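Local coordinates for transferrin binding protein B (Actinobacillus suis, PDB 3PQU), which probably binds host transferrin at the bacterial outer membrane, as a surface lipoprotein of the receptor through which the bacterium acquires iron, at residues D207-D212 with L246-Y251; E259-Y264 with A281-D286. One frame throughout, in Å; residues are numbered along the deposited sequence. Where two conformers were deposited one is given.

Contact 1 (D207-D212 with L246-Y251); sequences DNVNRD and LYRNGY
R248, on the last part of strand 241-249, reaches across to D207 and V209 in the long loop that follows strand 170-183, an example of a loop between β-barrel strands folding back against a strand end. The sheet belongs to the N-lobe barrel, and the loop meets it through a single bridge between V209 and G250. From CB the R248 chain runs extended, with CG anti to the backbone N (chi1 179°). CG lies against V209 CG1 at 3.7 Å, and CD passes 3.8 Å from D207 OD2. NE donates to D207 OD1 at 3.0 Å with an N-H...O angle of 154°. NH2 donates to the same oxygen, R248 NH2 to D207 OD1 measuring 3.1 Å, so one carboxylate atom takes a side-on grip from two nitrogens. Both arrive from one face of the carboxylate, whose plane is turned 52° from the guanidinium, while OD1 stays almost in the guanidinium plane. V209 CG1 covers one guanidinium face, offset toward its rim. NH1 donates weakly to a water that in turn donates to N208 O.

H229 takes the other D207 oxygen, OD2, so the aspartate ties R248 to strand 229-236 as well; two partners of this kind would be expected to stabilise its negative charge. R211, from the loop itself, packs a guanidinium face against V209 CG2 and sends NH2 to D207 O, the carbonyl that opens the inverse gamma turn centred on N208. Beyond the salt bridge the backbones join directly: N210 N donates to N249 O at 3.0 Å, nearly straight, and V209 CB rests 3.3 Å from that same N249 oxygen.

Contact 2 (E259-Y264 with A281-D286); sequences EVTKRY and AEKAGD
One backbone hydrogen bond joins R263 to E282: E282 N donates to R263 O at 2.9 Å. The bond is fairly straight at the hydrogen (165°), yet the donor stands above the carbonyl plane. Water extends the polar link, one molecule donating to R263 O and accepting weakly from K283 N.

The charged contacts are looser. R263 NH1 and D286 OD1 are 3.7 Å apart, a long salt bridge in which the oxygen sits off the guanidinium plane, so the attraction is one of charge without a directed N-H; the two flat groups stand 83° apart. A second water accepts a hydrogen bond from R263 NH2 and donates weakly to D286 OD1. The other carboxylate oxygen, OD2, accepts from the backbone of I288 and F289, and F289 also meets R263 in a cation-pi contact.

The contact sits where two paired strands part, past A281. Strands 260-271 and 274-281 form an antiparallel hairpin of the N-lobe barrel, where Y264 and A281 make a non-hydrogen-bonded pair; R263 and Y264 together face L246 in a classic β bulge, and the chain after A281 leaves through a type II turn from K283 to D286.

Apolar packing is modest. Y264 CE1 touches A281 CB at 4.1 Å, the tyrosine hydroxyl being bonded to T290. K262 and E282 run alongside each other in the same direction, with CD of the lysine 3.8 Å from CG of the glutamate, whose OE2 is bonded to S265. In a plain van der Waals approach, K283 curls back, chi2 79° swinging CD round, and its NZ comes within 3.9 Å of T261 CB.

Contact 1 and contact 2 are successive joins on one barrel sheet, their centres about 13 Å apart. They share a pair of neighbouring strands: 241-249 supplies one side of contact 1, and 260-271 one side of contact 2. Two probable backbone hydrogen bonds stitch them, R248 N to T261 O and R263 N to L246 O, each 2.8 Å. Packing adds to this, with V260 CG1 lying 3.5 Å from N249 OD1. The side chains of R248 and R263 also touch, so the arginine held by D207 abuts the one that faces D286. The 207-212 loop and the 281-286 turn are thereby linked through these two strands.

Contact 1 (D207-D212 with L246-Y251)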
loop_
_atom_site.group_PDB
_atom_site.type_symbol
_atom_site.label_atom_id
_atom_site.label_comp_id
_atom_site.label_asym_id
_atom_site.label_seq_id
_atom_site.Cartn_x
_atom_site.Cartn_y
_atom_site.Cartn_z
ATOM N N ASP A 207 -19.130 19.321 -12.005
ATOM C CA ASP A 207 -18.748 20.641 -11.492
ATOM C C ASP A 207 -18.382 21.548 -12.681
ATOM O O ASP A 207 -17.712 21.101 -13.627
ATOM C CB ASP A 207 -17.552 20.460 -10.529
ATOM C CG ASP A 207 -17.454 21.557 -9.466
ATOM O OD1 ASP A 207 -18.315 22.472 -9.397
ATOM O OD2 ASP A 207 -16.491 21.491 -8.674
ATOM N N ASN A 208 -18.846 22.800 -12.658
ATOM C CA ASN A 208 -18.562 23.753 -13.726
ATOM C C ASN A 208 -17.193 24.419 -13.544
ATOM O O ASN A 208 -17.102 25.558 -13.117
ATOM C CB ASN A 208 -19.675 24.805 -13.798
ATOM C CG ASN A 208 -21.018 24.212 -14.217
ATOM O OD1 ASN A 208 -21.083 23.133 -14.820
ATOM N ND2 ASN A 208 -22.096 24.919 -13.898
ATOM N N VAL A 209 -16.131 23.693 -13.852
ATOM C CA VAL A 209 -14.783 24.199 -13.637
ATOM C C VAL A 209 -14.049 24.296 -14.972
ATOM O O VAL A 209 -14.553 23.829 -15.988
ATOM C CB VAL A 209 -14.022 23.275 -12.701
ATOM C CG1 VAL A 209 -14.683 23.288 -11.327
ATOM C CG2 VAL A 209 -14.001 21.867 -13.283
ATOM N N ASN A 210 -12.874 24.920 -14.972
ATOM C CA ASN A 210 -12.030 24.986 -16.174
ATOM C C ASN A 210 -11.411 23.627 -16.519
ATOM O O ASN A 210 -10.608 23.084 -15.749
ATOM C CB ASN A 210 -10.911 26.025 -15.980
ATOM C CG ASN A 210 -9.864 25.985 -17.099
ATOM O OD1 ASN A 210 -10.197 25.858 -18.278
ATOM N ND2 ASN A 210 -8.590 26.098 -16.724
ATOM N N ARG A 211 -11.765 23.086 -17.679
ATOM C CA ARG A 211 -11.234 21.788 -18.093
ATOM C C ARG A 211 -10.252 21.804 -19.266
ATOM O O ARG A 211 -9.502 20.841 -19.462
ATOM C CB ARG A 211 -12.391 20.830 -18.389
ATOM C CG ARG A 211 -13.333 20.718 -17.206
ATOM C CD ARG A 211 -14.237 19.538 -17.274
ATOM N NE ARG A 211 -15.218 19.585 -16.193
ATOM C CZ ARG A 211 -15.124 18.899 -15.062
ATOM N NH1 ARG A 211 -14.084 18.094 -14.850
ATOM N NH2 ARG A 211 -16.076 19.026 -14.142
ATOM N N ASP A 212 -10.231 22.881 -20.040
ATOM C CA ASP A 212 -9.480 22.830 -21.290
ATOM C C ASP A 212 -8.508 23.982 -21.574
ATOM O O ASP A 212 -7.990 24.091 -22.672
ATOM C CB ASP A 212 -10.435 22.635 -22.467
ATOM C CG ASP A 212 -11.648 23.516 -22.376
ATOM O OD1 ASP A 212 -11.513 24.666 -21.901
ATOM O OD2 ASP A 212 -12.737 23.053 -22.781
ATOM N N LEU A 246 -7.010 21.804 -0.961
ATOM C CA LEU A 246 -7.709 21.387 -2.172
ATOM C C LEU A 246 -8.499 22.552 -2.731
ATOM O O LEU A 246 -9.268 23.184 -1.998
ATOM C CB LEU A 246 -8.664 20.218 -1.880
ATOM C CG LEU A 246 -8.082 19.050 -1.063
ATOM C CD1 LEU A 246 -9.163 17.990 -0.827
ATOM C CD2 LEU A 246 -6.905 18.440 -1.787
ATOM N N TYR A 247 -8.333 22.801 -4.033
ATOM C CA TYR A 247 -8.878 23.985 -4.688
ATOM C C TYR A 247 -9.857 23.641 -5.802
ATOM O O TYR A 247 -9.709 22.616 -6.474
ATOM C CB TYR A 247 -7.743 24.809 -5.315
ATOM C CG TYR A 247 -6.740 25.351 -4.332
ATOM C CD1 TYR A 247 -6.932 26.598 -3.739
ATOM C CD2 TYR A 247 -5.581 24.639 -4.022
ATOM C CE1 TYR A 247 -6.004 27.118 -2.830
ATOM C CE2 TYR A 247 -4.643 25.152 -3.128
ATOM C CZ TYR A 247 -4.861 26.389 -2.537
ATOM O OH TYR A 247 -3.935 26.897 -1.656
ATOM N N ARG A 248 -10.840 24.513 -6.002
ATOM C CA ARG A 248 -11.728 24.449 -7.164
ATOM C C ARG A 248 -11.369 25.609 -8.077
ATOM O O ARG A 248 -11.381 26.784 -7.666
ATOM C CB ARG A 248 -13.207 24.534 -6.735
ATOM C CG ARG A 248 -14.238 24.500 -7.890
ATOM C CD ARG A 248 -15.631 24.947 -7.411
ATOM N NE ARG A 248 -16.679 24.779 -8.421
ATOM C CZ ARG A 248 -17.076 25.740 -9.257
ATOM N NH1 ARG A 248 -16.511 26.934 -9.216
ATOM N NH2 ARG A 248 -18.041 25.510 -10.137
ATOM N N ASN A 249 -11.028 25.285 -9.317
ATOM C CA ASN A 249 -10.611 26.307 -10.281
ATOM C C ASN A 249 -11.716 26.561 -11.296
ATOM O O ASN A 249 -11.896 25.776 -12.224
ATOM C CB ASN A 249 -9.324 25.851 -10.975
ATOM C CG ASN A 249 -8.206 25.612 -9.987
ATOM O OD1 ASN A 249 -7.703 26.555 -9.383
ATOM N ND2 ASN A 249 -7.836 24.353 -9.786
ATOM N N GLY A 250 -12.455 27.649 -11.104
ATOM C CA GLY A 250 -13.660 27.910 -11.870
ATOM C C GLY A 250 -13.504 28.026 -13.374
ATOM O O GLY A 250 -12.402 28.164 -13.915
ATOM N N TYR A 251 -14.635 27.971 -14.057
ATOM C CA TYR A 251 -14.684 28.155 -15.499
ATOM C C TYR A 251 -14.159 29.548 -15.849
ATOM O O TYR A 251 -14.404 30.492 -15.105
ATOM C CB TYR A 251 -16.134 27.996 -15.965
ATOM C CG TYR A 251 -16.332 28.245 -17.428
ATOM C CD1 TYR A 251 -16.698 29.502 -17.892
ATOM C CD2 TYR A 251 -16.153 27.220 -18.355
ATOM C CE1 TYR A 251 -16.878 29.735 -19.245
ATOM C CE2 TYR A 251 -16.332 27.444 -19.705
ATOM C CZ TYR A 251 -16.693 28.702 -20.143
ATOM O OH TYR A 251 -16.873 28.924 -21.481
HETATM O O HOH W 1 -17.490 28.502 -12.016
#

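Contact 2 (E259-Y264 with A281-D286)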
loop_
_atom_site.group_PDB
_atom_site.type_symbol
_atom_site.label_atom_id
_atom_site.label_comp_id
_atom_site.label_asym_id
_atom_site.label_seq_id
_atom_site.Cartn_x
_atom_site.Cartn_y
_atom_site.Cartn_z
ATOM N N GLU A 259 -12.463 32.168 -10.991
ATOM C CA GLU A 259 -12.594 32.147 -9.539
ATOM C C GLU A 259 -11.930 30.898 -8.960
ATOM O O GLU A 259 -12.371 29.774 -9.207
ATOM C CB GLU A 259 -14.067 32.243 -9.118
ATOM C CG GLU A 259 -14.744 33.526 -9.591
ATOM C CD GLU A 259 -16.124 33.732 -8.994
ATOM O OE1 GLU A 259 -16.273 33.579 -7.762
ATOM O OE2 GLU A 259 -17.059 34.062 -9.756
ATOM N N VAL A 260 -10.861 31.099 -8.206
ATOM C CA VAL A 260 -10.173 29.986 -7.571
ATOM C C VAL A 260 -10.537 29.955 -6.083
ATOM O O VAL A 260 -10.266 30.918 -5.368
ATOM C CB VAL A 260 -8.655 30.135 -7.727
ATOM C CG1 VAL A 260 -7.931 29.010 -6.960
ATOM C CG2 VAL A 260 -8.274 30.132 -9.200
ATOM N N THR A 261 -11.173 28.879 -5.614
ATOM C CA THR A 261 -11.535 28.826 -4.201
ATOM C C THR A 261 -10.975 27.607 -3.498
ATOM O O THR A 261 -10.990 26.511 -4.039
ATOM C CB THR A 261 -13.065 28.919 -3.971
ATOM O OG1 THR A 261 -13.729 27.923 -4.750
ATOM C CG2 THR A 261 -13.584 30.291 -4.370
ATOM N N LYS A 262 -10.459 27.810 -2.291
ATOM C CA LYS A 262 -10.005 26.693 -1.486
ATOM C C LYS A 262 -11.218 26.047 -0.821
ATOM O O LYS A 262 -11.952 26.701 -0.087
ATOM C CB LYS A 262 -8.987 27.134 -0.430
ATOM C CG LYS A 262 -8.414 25.949 0.348
ATOM C CD LYS A 262 -7.568 26.391 1.546
ATOM C CE LYS A 262 -6.424 27.277 1.116
ATOM N NZ LYS A 262 -5.474 27.567 2.248
ATOM N N ARG A 263 -11.419 24.760 -1.094
ATOM C CA ARG A 263 -12.526 23.994 -0.521
ATOM C C ARG A 263 -12.128 23.287 0.785
ATOM O O ARG A 263 -12.956 23.102 1.674
ATOM C CB ARG A 263 -12.993 22.925 -1.507
ATOM C CG ARG A 263 -13.685 23.454 -2.735
ATOM C CD ARG A 263 -15.082 23.913 -2.385
ATOM N NE ARG A 263 -16.024 23.628 -3.462
ATOM C CZ ARG A 263 -17.213 24.205 -3.579
ATOM N NH1 ARG A 263 -17.602 25.107 -2.688
ATOM N NH2 ARG A 263 -18.002 23.895 -4.596
ATOM N N TYR A 264 -10.868 22.869 0.888
ATOM C CA TYR A 264 -10.423 22.091 2.056
ATOM C C TYR A 264 -8.983 22.373 2.455
ATOM O O TYR A 264 -8.136 22.660 1.596
ATOM C CB TYR A 264 -10.527 20.595 1.762
ATOM C CG TYR A 264 -11.895 19.992 1.886
ATOM C CD1 TYR A 264 -12.441 19.698 3.141
ATOM C CD2 TYR A 264 -12.638 19.679 0.748
ATOM C CE1 TYR A 264 -13.711 19.142 3.246
ATOM C CE2 TYR A 264 -13.873 19.124 0.840
ATOM C CZ TYR A 264 -14.414 18.846 2.088
ATOM O OH TYR A 264 -15.655 18.273 2.154
ATOM N N ALA A 281 -13.290 21.635 6.097
ATOM C CA ALA A 281 -14.018 22.443 5.132
ATOM C C ALA A 281 -13.662 23.900 5.294
ATOM O O ALA A 281 -13.722 24.441 6.408
ATOM C CB ALA A 281 -15.522 22.251 5.307
ATOM N N GLU A 282 -13.336 24.556 4.189
ATOM C CA GLU A 282 -12.918 25.952 4.268
ATOM C C GLU A 282 -14.032 26.962 4.036
ATOM O O GLU A 282 -13.835 28.147 4.234
ATOM C CB GLU A 282 -11.742 26.218 3.330
ATOM C CG GLU A 282 -10.440 25.655 3.857
ATOM C CD GLU A 282 -10.029 26.324 5.155
ATOM O OE1 GLU A 282 -10.341 27.521 5.322
ATOM O OE2 GLU A 282 -9.413 25.652 6.009
ATOM N N LYS A 283 -15.205 26.503 3.628
ATOM C CA LYS A 283 -16.302 27.435 3.378
ATOM C C LYS A 283 -17.522 27.077 4.221
ATOM O O LYS A 283 -18.070 25.995 4.092
ATOM C CB LYS A 283 -16.679 27.413 1.903
ATOM C CG LYS A 283 -17.346 28.681 1.417
ATOM C CD LYS A 283 -16.306 29.768 1.176
ATOM C CE LYS A 283 -15.225 29.302 0.202
ATOM N NZ LYS A 283 -15.750 29.110 -1.183
ATOM N N ALA A 284 -17.961 27.991 5.074
ATOM C CA ALA A 284 -19.060 27.691 5.990
ATOM C C ALA A 284 -20.384 27.459 5.268
ATOM O O ALA A 284 -20.660 28.079 4.248
ATOM C CB ALA A 284 -19.217 28.817 7.032
ATOM N N GLY A 285 -21.206 26.566 5.802
ATOM C CA GLY A 285 -22.581 26.453 5.340
ATOM C C GLY A 285 -22.797 25.712 4.024
ATOM O O GLY A 285 -23.851 25.857 3.403
ATOM N N ASP A 286 -21.819 24.925 3.580
ATOM C CA ASP A 286 -22.022 24.153 2.346
ATOM C C ASP A 286 -22.631 22.781 2.679
ATOM O O ASP A 286 -22.090 22.048 3.527
ATOM C CB ASP A 286 -20.706 23.989 1.573
ATOM C CG ASP A 286 -20.929 23.476 0.156
ATOM O OD1 ASP A 286 -20.663 24.246 -0.787
ATOM O OD2 ASP A 286 -21.401 22.327 -0.012
HETATM O O HOH W 2 -15.838 23.542 2.214
HETATM O O HOH W 3 -20.767 23.648 -4.190
#